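Local coordinates for protein laccase (Botrytis aclada, PDB 3V9E) that oxidises phenolic substrates such as hydroquinones with molecular oxygen at copper centres, and probably takes part in lignin degradation and detoxification, at residues Y70-E75 / P98-D103; L285-N290 / D301-G306. One frame throughout, in Å; residues are numbered along the deposited sequence. Where two conformers were deposited one is given.

How the interactions relate
From the N terminus, interaction 1 comes first: segment 70-75, on strand 67-79, meets 98-103 after 22 intervening residues and so joins two sheets of the first cupredoxin domain, the one containing strand 67-79 and the one edged by strand 100-103. Interaction 2 follows in the second cupredoxin domain, where 285-290 and 301-306 close a shorter loop of ten residues, mostly the strand 293-300. Its segments, too, belong to different sheets, so each contact ties together two sheets of its own domain. The two loops lie in series, neither enclosing nor crossing the other. Their centres are about 26 Å apart and their nearest atoms about 14 Å, without touching.

Interaction 1. Residues Y70-E75 / P98-D103; sequences YWLSVE and PAIIAD. With NAG (2-acetamido-2-deoxy-beta-D-glucopyranose), chain K.
Tyr70 and Ile101 make the polar link in the conformer given, one of two deposited for Tyr70: the phenol OH donates to Ile101 O at 2.9 Å. The acceptor lies at the ring edge, in the ring plane, yet the hydroxyl stands above the carbonyl plane, 55° out of it, and so off the lone-pair direction.

The apolar part starts on the same ring. Ile100 CG2 lies over one face in a CH-pi contact, 3.9 Å from the centroid and displaced toward the CZ-CE2 rim. That methyl is anti to the backbone N of Ile100, while CG1 (chi1 -64°) sends CD1 to Leu72 CD1, 4.0 Å away. Leu72 uses its other branch, CD2, against Pro98 CG, the two side chains running past each other in opposite directions. Phe91 of strand 86-91 touches both Leu72 and Pro98.

On the glycan side, NAG N2 donates to Trp71 O at 2.7 Å, and the sugar C5 rests on Ser73 CB at 3.7 Å. Ser73 OG donates to Glu75 OE2 from the anti side.

With strand axes 10.1 Å apart, this is face-to-face packing of a cupredoxin beta-sandwich: one hydrogen bond ties the phenol to the facing strand, and aliphatic branches fill the interface beside it.

Interaction 2. Residues L285-N290 / D301-G306; sequences LTVIAN and DTLLIG
Leu285 and Leu303 carry the closest contact, which is wholly apolar: Leu285 CD1 sits 3.9 Å from Leu303 CB. The two side chains approach at a slant, with a methyl of one against the root of the other. In Leu285, CG lies anti to the carbonyl carbon (chi1 -51°), and the extended second torsion carries CD1 across to the opposing strand. The same methyl also comes near the main chain of 301-306, 4.3 Å from Asp301 O and 4.4 Å from Thr302 C.

A second, looser apolar pair joins Val287 CG2 to Leu303 CD1 at 4.2 Å. Leu303 has a different first torsion, CG anti to the backbone N (chi1 -178°), which points its branched end toward Val287 while CB remains beside Leu285. One leucine thus meets two residues of alternate positions on the facing strand. Tyr311 and Val313 of strand 310-316 also touch Leu303, and Phe278 of strand 276-280 packs on Leu285.

Polar groups are dealt with elsewhere. Thr302, whose CB points away from 285-290, hydrogen-bonds through OG1 to Glu277 and Arg365. The main chain of 285-290 pairs with strands 293-300 and 310-316, and Ile288 and Ala289 form a classic beta bulge opposite Asp312.

The strand axes, 8.5 Å apart and inclined at 42°, belong to different sheets of a cupredoxin beta-sandwich: the chain pairs back along 285-290 as strand 293-300, then crosses at Asp301 to strand 302-305. Because the contact is van der Waals packing of aliphatic side chains, it depends on shape and burial, without a directional bond to fix the register.

Interaction 1. Residues Y70-E75 / P98-D103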
loop_
_atom_site.group_PDB
_atom_site.type_symbol
_atom_site.label_atom_id
_atom_site.label_comp_id
_atom_site.label_asym_id
_atom_site.label_seq_id
_atom_site.Cartn_x
_atom_site.Cartn_y
_atom_site.Cartn_z
ATOM N N TYR A 70 -4.109 17.986 -10.457
ATOM C CA TYR A 70 -3.521 16.980 -11.302
ATOM C C TYR A 70 -4.578 16.395 -12.234
ATOM O O TYR A 70 -5.715 16.326 -11.898
ATOM C CB TYR A 70 -2.917 15.868 -10.425
ATOM C CG TYR A 70 -2.033 16.396 -9.240
ATOM C CD1 TYR A 70 -2.640 16.908 -8.107
ATOM C CD2 TYR A 70 -0.648 16.370 -9.255
ATOM C CE1 TYR A 70 -1.940 17.373 -7.015
ATOM C CE2 TYR A 70 0.084 16.862 -8.154
ATOM C CZ TYR A 70 -0.569 17.370 -7.034
ATOM O OH TYR A 70 0.134 17.831 -5.914
ATOM N N TRP A 71 -4.172 15.923 -13.423
ATOM C CA TRP A 71 -5.069 15.266 -14.333
ATOM C C TRP A 71 -4.385 13.935 -14.588
ATOM O O TRP A 71 -3.224 13.939 -14.983
ATOM C CB TRP A 71 -5.239 16.041 -15.660
ATOM C CG TRP A 71 -6.147 17.222 -15.567
ATOM C CD1 TRP A 71 -7.471 17.286 -15.938
ATOM C CD2 TRP A 71 -5.795 18.503 -15.097
ATOM N NE1 TRP A 71 -7.970 18.556 -15.702
ATOM C CE2 TRP A 71 -6.943 19.319 -15.191
ATOM C CE3 TRP A 71 -4.608 19.059 -14.604
ATOM C CZ2 TRP A 71 -6.924 20.634 -14.786
ATOM C CZ3 TRP A 71 -4.597 20.338 -14.214
ATOM C CH2 TRP A 71 -5.738 21.125 -14.308
ATOM N N LEU A 72 -5.071 12.836 -14.327
ATOM C CA LEU A 72 -4.568 11.520 -14.574
ATOM C C LEU A 72 -5.504 10.810 -15.506
ATOM O O LEU A 72 -6.729 10.918 -15.421
ATOM C CB LEU A 72 -4.406 10.685 -13.301
ATOM C CG LEU A 72 -3.472 11.205 -12.179
ATOM C CD1 LEU A 72 -3.404 10.287 -10.953
ATOM C CD2 LEU A 72 -2.131 11.325 -12.812
ATOM N N SER A 73 -4.882 10.066 -16.394
ATOM C CA SER A 73 -5.576 9.196 -17.314
ATOM C C SER A 73 -5.202 7.763 -17.095
ATOM O O SER A 73 -4.061 7.364 -17.254
ATOM C CB SER A 73 -5.199 9.558 -18.728
ATOM O OG SER A 73 -5.697 8.612 -19.660
ATOM N N VAL A 74 -6.231 6.954 -16.845
ATOM C CA VAL A 74 -6.021 5.547 -16.652
ATOM C C VAL A 74 -6.102 4.958 -18.029
ATOM O O VAL A 74 -7.181 5.023 -18.692
ATOM C CB VAL A 74 -7.102 4.898 -15.767
ATOM C CG1 VAL A 74 -6.896 3.416 -15.729
ATOM C CG2 VAL A 74 -7.090 5.540 -14.372
ATOM N N GLU A 75 -5.019 4.336 -18.402
ATOM C CA GLU A 75 -4.775 3.897 -19.769
ATOM C C GLU A 75 -4.432 2.465 -19.938
ATOM O O GLU A 75 -3.753 1.820 -19.140
ATOM C CB GLU A 75 -3.593 4.700 -20.310
ATOM C CG GLU A 75 -3.842 6.178 -20.122
ATOM C CD GLU A 75 -3.173 7.079 -21.107
ATOM O OE1 GLU A 75 -2.016 6.805 -21.512
ATOM O OE2 GLU A 75 -3.841 8.110 -21.408
ATOM N N PRO A 98 2.737 8.801 -12.858
ATOM C CA PRO A 98 3.358 10.062 -12.446
ATOM C C PRO A 98 3.363 10.261 -10.961
ATOM O O PRO A 98 2.509 9.839 -10.275
ATOM C CB PRO A 98 2.471 11.156 -13.059
ATOM C CG PRO A 98 1.557 10.464 -14.018
ATOM C CD PRO A 98 1.528 9.001 -13.647
ATOM N N ALA A 99 4.420 10.926 -10.478
ATOM C CA ALA A 99 4.523 11.349 -9.081
ATOM C C ALA A 99 3.521 12.470 -8.781
ATOM O O ALA A 99 3.357 13.449 -9.521
ATOM C CB ALA A 99 5.935 11.819 -8.819
ATOM N N ILE A 100 2.806 12.281 -7.675
ATOM C CA ILE A 100 2.010 13.268 -7.137
ATOM C C ILE A 100 2.769 13.747 -5.925
ATOM O O ILE A 100 3.008 12.993 -4.938
ATOM C CB ILE A 100 0.633 12.722 -6.776
ATOM C CG1 ILE A 100 -0.061 12.283 -8.051
ATOM C CG2 ILE A 100 -0.177 13.786 -6.004
ATOM C CD1 ILE A 100 -1.401 11.671 -7.801
ATOM N N ILE A 101 3.146 15.009 -5.977
ATOM C CA ILE A 101 3.998 15.548 -4.914
ATOM C C ILE A 101 3.314 16.786 -4.353
ATOM O O ILE A 101 2.861 17.666 -5.088
ATOM C CB ILE A 101 5.391 15.828 -5.413
ATOM C CG1 ILE A 101 6.019 14.518 -5.956
ATOM C CG2 ILE A 101 6.305 16.373 -4.305
ATOM C CD1 ILE A 101 7.341 14.689 -6.707
ATOM N N ALA A 102 3.259 16.854 -3.051
ATOM C CA ALA A 102 2.614 17.947 -2.383
ATOM C C ALA A 102 3.272 18.168 -1.059
ATOM O O ALA A 102 4.206 17.435 -0.676
ATOM C CB ALA A 102 1.122 17.629 -2.232
ATOM N N ASP A 103 2.856 19.213 -0.358
ATOM C CA ASP A 103 3.294 19.494 0.973
ATOM C C ASP A 103 2.166 19.246 1.934
ATOM O O ASP A 103 0.975 19.351 1.595
ATOM C CB ASP A 103 3.602 20.988 1.160
ATOM C CG ASP A 103 4.771 21.465 0.340
ATOM O OD1 ASP A 103 5.834 20.827 0.286
ATOM O OD2 ASP A 103 4.640 22.560 -0.169
HETATM C C1 NAG K . -2.127 12.463 -18.163
HETATM C C2 NAG K . -1.768 13.931 -18.137
HETATM C C3 NAG K . -3.013 14.724 -18.383
HETATM C C4 NAG K . -3.571 14.276 -19.737
HETATM C C5 NAG K . -3.834 12.802 -19.724
HETATM C C6 NAG K . -4.421 12.330 -21.058
HETATM C C7 NAG K . 0.057 14.224 -16.527
HETATM C C8 NAG K . 0.352 14.421 -15.076
HETATM N N2 NAG K . -1.266 14.189 -16.786
HETATM O O3 NAG K . -2.595 16.042 -18.395
HETATM O O4 NAG K . -4.727 15.060 -19.971
HETATM O O5 NAG K . -2.627 12.068 -19.446
HETATM O O6 NAG K . -3.537 12.607 -22.134
HETATM O O7 NAG K . 0.949 14.123 -17.378
#

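Interaction 2. Residues L285-N290 / D301-G306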
loop_
_atom_site.group_PDB
_atom_site.type_symbol
_atom_site.label_atom_id
_atom_site.label_comp_id
_atom_site.label_asym_id
_atom_site.label_seq_id
_atom_site.Cartn_x
_atom_site.Cartn_y
_atom_site.Cartn_z
ATOM N N LEU A 285 21.134 1.217 6.738
ATOM C CA LEU A 285 19.891 1.958 6.579
ATOM C C LEU A 285 19.543 2.547 7.910
ATOM O O LEU A 285 19.382 1.760 8.855
ATOM C CB LEU A 285 18.788 1.004 6.167
ATOM C CG LEU A 285 19.126 0.093 4.971
ATOM C CD1 LEU A 285 17.936 -0.847 4.711
ATOM C CD2 LEU A 285 19.516 0.830 3.729
ATOM N N THR A 286 19.373 3.854 7.997
ATOM C CA THR A 286 18.755 4.469 9.165
ATOM C C THR A 286 17.276 4.692 8.852
ATOM O O THR A 286 16.959 5.521 8.029
ATOM C CB THR A 286 19.411 5.765 9.506
ATOM O OG1 THR A 286 20.754 5.441 9.863
ATOM C CG2 THR A 286 18.719 6.426 10.673
ATOM N N VAL A 287 16.453 3.942 9.537
ATOM C CA VAL A 287 15.009 3.899 9.302
ATOM C C VAL A 287 14.362 5.071 10.072
ATOM O O VAL A 287 14.521 5.169 11.265
ATOM C CB VAL A 287 14.415 2.571 9.714
ATOM C CG1 VAL A 287 12.971 2.503 9.198
ATOM C CG2 VAL A 287 15.180 1.382 9.137
ATOM N N ILE A 288 13.643 5.929 9.349
ATOM C CA ILE A 288 13.070 7.187 9.955
ATOM C C ILE A 288 11.582 7.361 9.854
ATOM O O ILE A 288 11.041 8.288 10.434
ATOM C CB ILE A 288 13.761 8.451 9.389
ATOM C CG1 ILE A 288 13.535 8.615 7.930
ATOM C CG2 ILE A 288 15.270 8.402 9.658
ATOM C CD1 ILE A 288 13.808 9.946 7.305
ATOM N N ALA A 289 10.927 6.454 9.154
ATOM C CA ALA A 289 9.458 6.492 9.054
ATOM C C ALA A 289 9.045 5.129 8.671
ATOM O O ALA A 289 9.760 4.381 7.907
ATOM C CB ALA A 289 8.982 7.524 8.043
ATOM N N ASN A 290 7.849 4.786 9.137
ATOM C CA ASN A 290 7.175 3.664 8.641
ATOM C C ASN A 290 5.790 4.117 8.128
ATOM O O ASN A 290 5.121 4.918 8.786
ATOM C CB ASN A 290 7.087 2.457 9.606
ATOM C CG ASN A 290 6.338 2.716 10.947
ATOM O OD1 ASN A 290 5.447 3.608 11.131
ATOM N ND2 ASN A 290 6.629 1.870 11.850
ATOM N N ASP A 301 20.743 -3.340 8.791
ATOM C CA ASP A 301 21.343 -3.758 7.513
ATOM C C ASP A 301 20.375 -4.170 6.433
ATOM O O ASP A 301 20.736 -4.094 5.256
ATOM C CB ASP A 301 22.301 -4.916 7.737
ATOM C CG ASP A 301 23.525 -4.490 8.544
ATOM O OD1 ASP A 301 24.131 -3.430 8.254
ATOM O OD2 ASP A 301 23.862 -5.245 9.437
ATOM N N THR A 302 19.215 -4.663 6.848
ATOM C CA THR A 302 18.164 -5.132 5.926
ATOM C C THR A 302 16.840 -4.664 6.496
ATOM O O THR A 302 16.760 -4.279 7.689
ATOM C CB THR A 302 18.093 -6.632 5.704
ATOM O OG1 THR A 302 17.530 -7.287 6.832
ATOM C CG2 THR A 302 19.425 -7.242 5.349
ATOM N N LEU A 303 15.812 -4.694 5.646
ATOM C CA LEU A 303 14.562 -4.021 6.030
ATOM C C LEU A 303 13.406 -4.836 5.432
ATOM O O LEU A 303 13.193 -4.870 4.173
ATOM C CB LEU A 303 14.572 -2.623 5.468
ATOM C CG LEU A 303 13.366 -1.745 5.808
ATOM C CD1 LEU A 303 13.133 -1.791 7.277
ATOM C CD2 LEU A 303 13.560 -0.348 5.402
ATOM N N LEU A 304 12.712 -5.535 6.314
ATOM C CA LEU A 304 11.580 -6.357 5.935
ATOM C C LEU A 304 10.440 -5.457 5.524
ATOM O O LEU A 304 10.112 -4.505 6.229
ATOM C CB LEU A 304 11.126 -7.217 7.106
ATOM C CG LEU A 304 12.172 -8.229 7.608
ATOM C CD1 LEU A 304 11.929 -8.776 9.018
ATOM C CD2 LEU A 304 12.298 -9.364 6.607
ATOM N N ILE A 305 9.795 -5.748 4.399
ATOM C CA ILE A 305 8.771 -4.849 3.881
ATOM C C ILE A 305 7.653 -5.695 3.244
ATOM O O ILE A 305 7.842 -6.412 2.245
ATOM C CB ILE A 305 9.273 -3.838 2.837
ATOM C CG1 ILE A 305 10.600 -3.185 3.239
ATOM C CG2 ILE A 305 8.170 -2.804 2.526
ATOM C CD1 ILE A 305 11.072 -2.226 2.190
ATOM N N GLY A 306 6.482 -5.635 3.870
ATOM C CA GLY A 306 5.290 -6.234 3.320
ATOM C C GLY A 306 4.590 -5.364 2.328
ATOM O O GLY A 306 4.898 -4.238 2.154
#